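Local coordinates for Slr1951 protein (PDB 3HX1) that is of uncharacterised function but carries a forkhead-associated (FHA) domain, and so probably binds phosphothreonine-containing protein partners, at residues A[47-50]-A[51-55]. Residues are numbered along the deposited sequence; the frame is centred on the assembly and turned at random.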
loop_
_atom_site.group_PDB
_atom_site.type_symbol
_atom_site.label_atom_id
_atom_site.label_comp_id
_atom_site.label_asym_id
_atom_site.label_seq_id
_atom_site.Cartn_x
_atom_site.Cartn_y
_atom_site.Cartn_z
ATOM N N GLN A 47 10.734 -9.355 3.216
ATOM C CA GLN A 47 11.299 -10.130 2.115
ATOM C C GLN A 47 10.201 -10.636 1.199
ATOM O O GLN A 47 10.462 -11.027 0.065
ATOM C CB GLN A 47 12.089 -11.317 2.653
ATOM C CG GLN A 47 11.288 -12.230 3.569
ATOM C CD GLN A 47 12.024 -13.523 3.877
ATOM O OE1 GLN A 47 13.241 -13.526 4.071
ATOM N NE2 GLN A 47 11.287 -14.628 3.932
ATOM N N PHE A 48 8.969 -10.625 1.693
ATOM C CA PHE A 48 7.834 -11.086 0.906
ATOM C C PHE A 48 7.323 -9.962 0.024
ATOM O O PHE A 48 6.440 -10.157 -0.804
ATOM C CB PHE A 48 6.722 -11.582 1.832
ATOM C CG PHE A 48 7.172 -12.635 2.807
ATOM C CD1 PHE A 48 8.052 -13.639 2.412
ATOM C CD2 PHE A 48 6.684 -12.652 4.107
ATOM C CE1 PHE A 48 8.427 -14.646 3.291
ATOM C CE2 PHE A 48 7.052 -13.659 4.994
ATOM C CZ PHE A 48 7.925 -14.656 4.586
ATOM N N VAL A 49 7.889 -8.778 0.214
ATOM C CA VAL A 49 7.509 -7.615 -0.567
ATOM C C VAL A 49 8.550 -7.323 -1.637
ATOM O O VAL A 49 9.740 -7.250 -1.355
ATOM C CB VAL A 49 7.367 -6.377 0.328
ATOM C CG1 VAL A 49 7.217 -5.126 -0.532
ATOM C CG2 VAL A 49 6.169 -6.546 1.235
ATOM N N SER A 50 8.098 -7.158 -2.868
ATOM C CA SER A 50 9.012 -6.863 -3.965
ATOM C C SER A 50 9.652 -5.486 -3.768
ATOM O O SER A 50 9.167 -4.671 -2.971
ATOM C CB SER A 50 8.260 -6.891 -5.300
ATOM O OG SER A 50 7.710 -8.173 -5.542
ATOM N N ARG A 51 10.737 -5.234 -4.492
ATOM C CA ARG A 51 11.421 -3.950 -4.391
ATOM C C ARG A 51 10.427 -2.830 -4.580
ATOM O O ARG A 51 10.448 -1.852 -3.832
ATOM C CB ARG A 51 12.557 -3.884 -5.408
ATOM C CG ARG A 51 13.689 -4.795 -4.967
ATOM C CD ARG A 51 14.855 -4.843 -5.920
ATOM N NE ARG A 51 15.941 -5.601 -5.314
ATOM C CZ ARG A 51 17.065 -5.933 -5.936
ATOM N NH1 ARG A 51 17.253 -5.573 -7.199
ATOM N NH2 ARG A 51 17.998 -6.625 -5.288
ATOM N N ILE A 52 9.561 -2.992 -5.580
ATOM C CA ILE A 52 8.494 -2.041 -5.880
ATOM C C ILE A 52 7.293 -2.957 -6.082
ATOM O O ILE A 52 7.126 -3.557 -7.144
ATOM C CB ILE A 52 8.741 -1.247 -7.185
ATOM C CG1 ILE A 52 10.043 -0.446 -7.100
ATOM C CG2 ILE A 52 7.564 -0.319 -7.433
ATOM C CD1 ILE A 52 9.994 0.790 -6.191
ATOM N N HIS A 53 6.467 -3.058 -5.047
ATOM C CA HIS A 53 5.303 -3.942 -5.039
ATOM C C HIS A 53 4.019 -3.387 -5.650
ATOM O O HIS A 53 3.213 -4.137 -6.202
ATOM C CB HIS A 53 5.026 -4.368 -3.598
ATOM C CG HIS A 53 4.302 -5.670 -3.486
ATOM N ND1 HIS A 53 4.950 -6.862 -3.231
ATOM C CD2 HIS A 53 2.980 -5.968 -3.584
ATOM C CE1 HIS A 53 4.059 -7.840 -3.172
ATOM N NE2 HIS A 53 2.859 -7.323 -3.382
ATOM N N ALA A 54 3.807 -2.083 -5.543
ATOM C CA ALA A 54 2.597 -1.508 -6.090
ATOM C C ALA A 54 2.691 0.003 -6.215
ATOM O O ALA A 54 3.745 0.589 -5.962
ATOM C CB ALA A 54 1.427 -1.884 -5.205
ATOM N N VAL A 55 1.583 0.622 -6.621
ATOM C CA VAL A 55 1.515 2.070 -6.748
ATOM C C VAL A 55 0.157 2.597 -6.288
ATOM O O VAL A 55 -0.855 1.903 -6.362
ATOM C CB VAL A 55 1.753 2.537 -8.198
ATOM C CG1 VAL A 55 3.124 2.103 -8.661
ATOM C CG2 VAL A 55 0.668 1.977 -9.105
#
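The imidazole of His53 reaches back along its own chain and takes a hydrogen bond from the backbone N of Ser50, three residues earlier. Ser50 N lies 3.2 Å from His53 ND1, exactly in the ring plane and at the ring's edge, and the N-H points at ND1 with an angle of 165°. Since ND1 accepts here and NE2 hydrogen-bonds the carbonyl oxygen of Gly83, the ring probably carries its proton on NE2 and is neutral. With both ring nitrogens engaged, the position and rotation of the ring are set.

The ring gets there because CG stands anti to the backbone N of His53 (chi1 -155°), which turns the imidazole back toward the Ser50 amide. Val49 packs against its root: CG1, anti to its own N, meets CB of His53 at 3.8 Å, and the two side chains cross at about a right angle. Val49 CA also sits 3.8 Å from His53 ND1, obliquely to the ring. Ser50 OG, 3.8 Å from His53 ND1, is not bonded to it, so the grip on the turn comes from the backbone amide. Arg51, next after Ser50, sends an extended side chain outward from the turn.

Around this turn, Arg36 NH1 bonds the carbonyl oxygen of Val49, tying the segment to the residue just past strand 31-35. At the entry to strand 54-58, His53 and Ala54 both face Ile34, a classic beta bulge. Ser50-Arg51-Ile52-His53 fits the conserved Ser-x-x-His signature of FHA domains, in which the histidine braces the loop; in relatives the serine and the arginine corresponding to Arg36 contact the phosphothreonine, a role probably shared here.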